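PDB 6LDQ: Tll1590 protein from Thermosynechococcus elongatus, which belongs to the GT-B clan of glycosyltransferase-like proteins and has a glycosyl transferase 4-like domain with a Rossmann-like alpha/beta fold. Local coordinates for residues L10-H14 and L115-V119; Q130-H136 and A167-T173. All coordinates share one frame. Residues are numbered along the deposited sequence.

Contact 1 (L10-H14 and L115-V119); sequences LISVH and LSGWV
In this Rossmann-like domain of the GT-B clan, the end of strand 8-11 runs into a loop that packs against the first turns of helix 113-126, which follows the neighbouring parallel strand 108-112. The two segments come closest at Val13 and Ser116, whose CA atoms lie 5.5 Å apart, and together they bury 239 Å². Leu10, extended, turns its side chain to the other face of the sheet, onto helix 32-42. Ile11, still extended (phi/psi -126/127), points toward the helix; with chi1 m and chi2 t its CD1 reaches CG1 of Val119 at 4.2 Å, while its CG2 lies 3.8 Å from CB of Ser116. Helix 90-104 completes this hydrophobic pocket through Phe93 and Phe97. Ser12 directs its CB away, so that its CA faces the helix, 3.4 Å from OG of Ser116. At Val13 the backbone turns into helical values (-39/-57), and the t rotamer carries CG2 to 4.2 Å from CG2 of Val119. The one hydrogen bond between the segments is made by Val13, in the loop after the strand: its N donates to OG of Ser116 (chi1 m) over 3.0 Å with an N-H...O angle of 147°, and the same OG is hydrogen-bonded to the carbonyl of Asn112 one turn back. His14 continues beyond the contact, its NE2 hydrogen-bonded to OH of Tyr80.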
loop_
_atom_site.group_PDB
_atom_site.type_symbol
_atom_site.label_atom_id
_atom_site.label_comp_id
_atom_site.label_asym_id
_atom_site.label_seq_id
_atom_site.Cartn_x
_atom_site.Cartn_y
_atom_site.Cartn_z
ATOM N N LEU A 10 -4.827 -2.605 -1.791
ATOM C CA LEU A 10 -3.469 -2.128 -2.011
ATOM C C LEU A 10 -3.572 -0.671 -2.449
ATOM O O LEU A 10 -4.477 -0.302 -3.207
ATOM C CB LEU A 10 -2.735 -2.961 -3.069
ATOM C CG LEU A 10 -2.078 -4.308 -2.693
ATOM C CD1 LEU A 10 -2.954 -5.205 -1.849
ATOM C CD2 LEU A 10 -1.579 -5.034 -3.942
ATOM N N ILE A 11 -2.674 0.164 -1.944
ATOM C CA ILE A 11 -2.714 1.588 -2.254
ATOM C C ILE A 11 -1.355 2.016 -2.786
ATOM O O ILE A 11 -0.332 1.776 -2.137
ATOM C CB ILE A 11 -3.084 2.436 -1.024
ATOM C CG1 ILE A 11 -4.524 2.171 -0.610
ATOM C CG2 ILE A 11 -2.918 3.922 -1.335
ATOM C CD1 ILE A 11 -4.843 2.720 0.744
ATOM N N SER A 12 -1.360 2.654 -3.968
ATOM C CA SER A 12 -0.215 3.249 -4.638
ATOM C C SER A 12 -0.696 4.573 -5.248
ATOM O O SER A 12 -0.998 4.662 -6.441
ATOM C CB SER A 12 0.367 2.324 -5.698
ATOM O OG SER A 12 1.522 2.884 -6.287
ATOM N N VAL A 13 -0.757 5.614 -4.410
ATOM C CA VAL A 13 -1.122 6.962 -4.859
ATOM C C VAL A 13 -0.495 7.250 -6.215
ATOM O O VAL A 13 -1.198 7.555 -7.187
ATOM C CB VAL A 13 -0.698 8.026 -3.840
ATOM C CG1 VAL A 13 -1.180 9.422 -4.308
ATOM C CG2 VAL A 13 -1.212 7.687 -2.445
ATOM N N HIS A 14 0.828 7.139 -6.296
ATOM C CA HIS A 14 1.506 7.203 -7.587
ATOM C C HIS A 14 1.559 5.817 -8.239
ATOM O O HIS A 14 0.860 5.546 -9.216
ATOM C CB HIS A 14 2.925 7.769 -7.430
ATOM C CG HIS A 14 3.557 8.173 -8.726
ATOM N ND1 HIS A 14 4.008 7.254 -9.651
ATOM C CD2 HIS A 14 3.808 9.393 -9.254
ATOM C CE1 HIS A 14 4.512 7.893 -10.692
ATOM N NE2 HIS A 14 4.404 9.192 -10.474
ATOM N N LEU A 115 4.482 7.881 0.514
ATOM C CA LEU A 115 3.331 8.759 0.271
ATOM C C LEU A 115 2.010 8.024 0.510
ATOM O O LEU A 115 1.127 8.510 1.221
ATOM C CB LEU A 115 3.377 9.303 -1.165
ATOM C CG LEU A 115 4.459 10.334 -1.521
ATOM C CD1 LEU A 115 4.675 10.361 -3.015
ATOM C CD2 LEU A 115 4.068 11.724 -1.016
ATOM N N SER A 116 1.847 6.865 -0.106
ATOM C CA SER A 116 0.698 6.022 0.225
ATOM C C SER A 116 0.697 5.662 1.708
ATOM O O SER A 116 -0.368 5.515 2.314
ATOM C CB SER A 116 0.727 4.764 -0.631
ATOM O OG SER A 116 0.934 5.086 -1.999
ATOM N N GLY A 117 1.883 5.569 2.324
ATOM C CA GLY A 117 1.951 5.200 3.728
ATOM C C GLY A 117 1.377 6.236 4.663
ATOM O O GLY A 117 0.791 5.894 5.692
ATOM N N TRP A 118 1.587 7.522 4.350
ATOM C CA TRP A 118 0.852 8.587 5.020
ATOM C C TRP A 118 -0.653 8.308 4.993
ATOM O O TRP A 118 -1.356 8.444 6.003
ATOM C CB TRP A 118 1.169 9.916 4.330
ATOM C CG TRP A 118 0.766 11.103 5.132
ATOM C CD1 TRP A 118 1.505 11.733 6.100
ATOM C CD2 TRP A 118 -0.482 11.788 5.066
ATOM N NE1 TRP A 118 0.785 12.783 6.625
ATOM C CE2 TRP A 118 -0.440 12.830 6.011
ATOM C CE3 TRP A 118 -1.643 11.609 4.304
ATOM C CZ2 TRP A 118 -1.509 13.712 6.206
ATOM C CZ3 TRP A 118 -2.709 12.492 4.492
ATOM C CH2 TRP A 118 -2.627 13.538 5.433
ATOM N N VAL A 119 -1.160 7.919 3.834
ATOM C CA VAL A 119 -2.580 7.569 3.746
ATOM C C VAL A 119 -2.882 6.420 4.704
ATOM O O VAL A 119 -3.835 6.475 5.492
ATOM C CB VAL A 119 -2.957 7.235 2.291
ATOM C CG1 VAL A 119 -4.369 6.636 2.204
ATOM C CG2 VAL A 119 -2.834 8.475 1.394
#

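Contact 2 (Q130-H136 and A167-T173); sequences QWLHTYH and ADCVIVT
Strands 130-134 and 169-172 lie adjacent and parallel in a mixed sheet, joined by a crossover through helix 153-166, as in Rossmann-like folds. Their axes approach to 4.4 Å at 20°, and Leu132, His133 and Thr134 pair with Cys169, Val170 and Ile171. At the entry, Asp168 (chi1 m) takes a hydrogen bond on OD2 from N of Trp131 (2.7 Å), while its own N donates to O of Trp131 (2.9 Å); Cys169 N adds a weak bond to that same O (3.5 Å). The ladder continues with His133 N to Cys169 O (2.9 Å), Ile171 N to His133 O (2.6 Å) and Tyr135 N to Ile171 O (2.7 Å). Beyond it, one water donates to O of Tyr135 and accepts from N and OG1 of Thr173; a second joins His136 ND1 to Thr173 OG1. Leu132 CD2 meets Ile171 CD1 at 4.0 Å on one face; on the other, CB of Ala167 makes a CH-pi contact 3.9 Å from the centroid of the six-membered ring of Trp131 (chi1 t). The side chains of Trp131 and His133 hydrogen-bond to Thr111, those of Thr134 and His136 to His110 and Asn112, and a thiocyanate ion lies about 3 Å from the His133 side chain. Backbone groups thus join these strands, an aspartate and waters extending the pairing at its two ends, while polar side chains tie strand 130-134 to strand 108-112.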
loop_
_atom_site.group_PDB
_atom_site.type_symbol
_atom_site.label_atom_id
_atom_site.label_comp_id
_atom_site.label_asym_id
_atom_site.label_seq_id
_atom_site.Cartn_x
_atom_site.Cartn_y
_atom_site.Cartn_z
ATOM N N GLN A 130 -5.250 -4.580 9.540
ATOM C CA GLN A 130 -3.868 -5.023 9.405
ATOM C C GLN A 130 -3.205 -4.171 8.337
ATOM O O GLN A 130 -3.646 -4.168 7.186
ATOM C CB GLN A 130 -3.803 -6.503 9.032
ATOM C CG GLN A 130 -4.646 -7.407 9.916
ATOM C CD GLN A 130 -4.347 -7.222 11.387
ATOM O OE1 GLN A 130 -3.186 -7.207 11.794
ATOM N NE2 GLN A 130 -5.395 -7.064 12.193
ATOM N N TRP A 131 -2.153 -3.444 8.710
ATOM C CA TRP A 131 -1.523 -2.476 7.820
ATOM C C TRP A 131 -0.118 -2.958 7.480
ATOM O O TRP A 131 0.740 -3.059 8.364
ATOM C CB TRP A 131 -1.492 -1.088 8.465
ATOM C CG TRP A 131 -0.806 -0.030 7.650
ATOM C CD1 TRP A 131 -0.663 0.004 6.292
ATOM C CD2 TRP A 131 -0.181 1.162 8.148
ATOM N NE1 TRP A 131 0.025 1.134 5.915
ATOM C CE2 TRP A 131 0.327 1.864 7.037
ATOM C CE3 TRP A 131 0.000 1.702 9.426
ATOM C CZ2 TRP A 131 1.007 3.081 7.166
ATOM C CZ3 TRP A 131 0.698 2.913 9.547
ATOM C CH2 TRP A 131 1.187 3.569 8.425
ATOM N N LEU A 132 0.109 -3.272 6.210
ATOM C CA LEU A 132 1.444 -3.591 5.733
ATOM C C LEU A 132 1.921 -2.485 4.813
ATOM O O LEU A 132 1.137 -1.900 4.066
ATOM C CB LEU A 132 1.493 -4.909 4.967
ATOM C CG LEU A 132 1.202 -6.145 5.802
ATOM C CD1 LEU A 132 -0.265 -6.462 5.605
ATOM C CD2 LEU A 132 2.106 -7.309 5.411
ATOM N N HIS A 133 3.221 -2.230 4.838
ATOM C CA HIS A 133 3.767 -1.194 3.985
ATOM C C HIS A 133 5.034 -1.682 3.312
ATOM O O HIS A 133 5.911 -2.251 3.968
ATOM C CB HIS A 133 4.052 0.079 4.757
ATOM C CG HIS A 133 4.364 1.209 3.848
ATOM N ND1 HIS A 133 3.438 2.159 3.497
ATOM C CD2 HIS A 133 5.453 1.451 3.091
ATOM C CE1 HIS A 133 3.982 3.000 2.635
ATOM N NE2 HIS A 133 5.211 2.600 2.383
ATOM N N THR A 134 5.121 -1.464 2.007
ATOM C CA THR A 134 6.331 -1.719 1.245
ATOM C C THR A 134 7.150 -0.431 1.100
ATOM O O THR A 134 6.654 0.573 0.578
ATOM C CB THR A 134 5.997 -2.292 -0.122
ATOM O OG1 THR A 134 5.394 -3.598 0.049
ATOM C CG2 THR A 134 7.273 -2.399 -0.942
ATOM N N TYR A 135 8.404 -0.494 1.531
ATOM C CA TYR A 135 9.373 0.596 1.452
ATOM C C TYR A 135 10.037 0.651 0.081
ATOM O O TYR A 135 10.308 -0.381 -0.527
ATOM C CB TYR A 135 10.491 0.396 2.481
ATOM C CG TYR A 135 11.585 1.421 2.269
ATOM C CD1 TYR A 135 11.306 2.743 2.454
ATOM C CD2 TYR A 135 12.845 1.091 1.807
ATOM C CE1 TYR A 135 12.212 3.741 2.269
ATOM C CE2 TYR A 135 13.811 2.113 1.614
ATOM C CZ TYR A 135 13.446 3.439 1.850
ATOM O OH TYR A 135 14.279 4.508 1.673
ATOM N N HIS A 136 10.334 1.866 -0.398
ATOM C CA HIS A 136 11.250 2.007 -1.528
ATOM C C HIS A 136 12.122 3.240 -1.352
ATOM O O HIS A 136 11.656 4.287 -0.897
ATOM C CB HIS A 136 10.572 2.138 -2.897
ATOM C CG HIS A 136 9.498 1.133 -3.148
ATOM N ND1 HIS A 136 9.763 -0.149 -3.592
ATOM C CD2 HIS A 136 8.154 1.216 -3.008
ATOM C CE1 HIS A 136 8.623 -0.807 -3.725
ATOM N NE2 HIS A 136 7.630 -0.005 -3.371
ATOM N N ALA A 167 2.874 0.614 11.640
ATOM C CA ALA A 167 2.440 -0.442 10.738
ATOM C C ALA A 167 2.741 -1.807 11.345
ATOM O O ALA A 167 3.683 -1.976 12.125
ATOM C CB ALA A 167 3.127 -0.302 9.380
ATOM N N ASP A 168 1.922 -2.794 10.989
ATOM C CA ASP A 168 2.174 -4.133 11.505
ATOM C C ASP A 168 3.424 -4.732 10.883
ATOM O O ASP A 168 4.186 -5.424 11.566
ATOM C CB ASP A 168 0.955 -5.023 11.276
ATOM C CG ASP A 168 -0.271 -4.455 11.926
ATOM O OD1 ASP A 168 -0.349 -4.487 13.173
ATOM O OD2 ASP A 168 -1.123 -3.910 11.201
ATOM N N CYS A 169 3.667 -4.465 9.602
ATOM C CA CYS A 169 4.885 -4.962 8.981
ATOM C C CYS A 169 5.302 -4.096 7.802
ATOM O O CYS A 169 4.476 -3.746 6.957
ATOM C CB CYS A 169 4.727 -6.411 8.515
ATOM S SG CYS A 169 6.197 -7.019 7.715
ATOM N N VAL A 170 6.602 -3.800 7.725
ATOM C CA VAL A 170 7.159 -3.024 6.624
ATOM C C VAL A 170 8.034 -3.919 5.756
ATOM O O VAL A 170 8.992 -4.523 6.249
ATOM C CB VAL A 170 7.962 -1.819 7.132
ATOM C CG1 VAL A 170 8.617 -1.133 5.952
ATOM C CG2 VAL A 170 7.051 -0.878 7.872
ATOM N N ILE A 171 7.738 -3.960 4.465
ATOM C CA ILE A 171 8.440 -4.810 3.511
ATOM C C ILE A 171 9.568 -4.014 2.856
ATOM O O ILE A 171 9.367 -2.881 2.391
ATOM C CB ILE A 171 7.451 -5.369 2.467
ATOM C CG1 ILE A 171 6.551 -6.416 3.136
ATOM C CG2 ILE A 171 8.206 -5.993 1.290
ATOM C CD1 ILE A 171 5.070 -6.196 2.971
ATOM N N VAL A 172 10.778 -4.577 2.878
ATOM C CA VAL A 172 11.921 -4.033 2.155
ATOM C C VAL A 172 12.218 -4.938 0.972
ATOM O O VAL A 172 11.976 -6.152 1.023
ATOM C CB VAL A 172 13.153 -3.908 3.074
ATOM C CG1 VAL A 172 12.933 -2.797 4.098
ATOM C CG2 VAL A 172 13.414 -5.231 3.773
ATOM N N THR A 173 12.740 -4.361 -0.100
ATOM C CA THR A 173 12.932 -5.133 -1.323
ATOM C C THR A 173 14.383 -5.518 -1.575
ATOM O O THR A 173 14.665 -6.184 -2.569
ATOM C CB THR A 173 12.370 -4.381 -2.541
ATOM O OG1 THR A 173 13.197 -3.259 -2.855
ATOM C CG2 THR A 173 10.955 -3.893 -2.268
HETATM O O HOH W 1 12.869 -1.779 -0.375
HETATM O O HOH W 2 12.541 -1.026 -3.991
#

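Both contacts are buried and belong to the same sheet, but they hold it together in different ways. Contact 1 packs a helix on the end of a strand, mostly through aliphatic side chains and with a single hydrogen bond; contact 2 joins two neighbouring strands through a ladder of backbone bonds and buries more than twice the area, 627 against 239 Å². Contact 1 sits nearer the centre of the chain, whereas contact 2 has partly exposed residues and waters at its margin. Helix 113-126 leads directly into strand 130-134, and the contacts touch where Gly117 CA packs 3.2 Å from CE1 of His133 and Gly117 O 3.2 Å from CZ2 of Trp131.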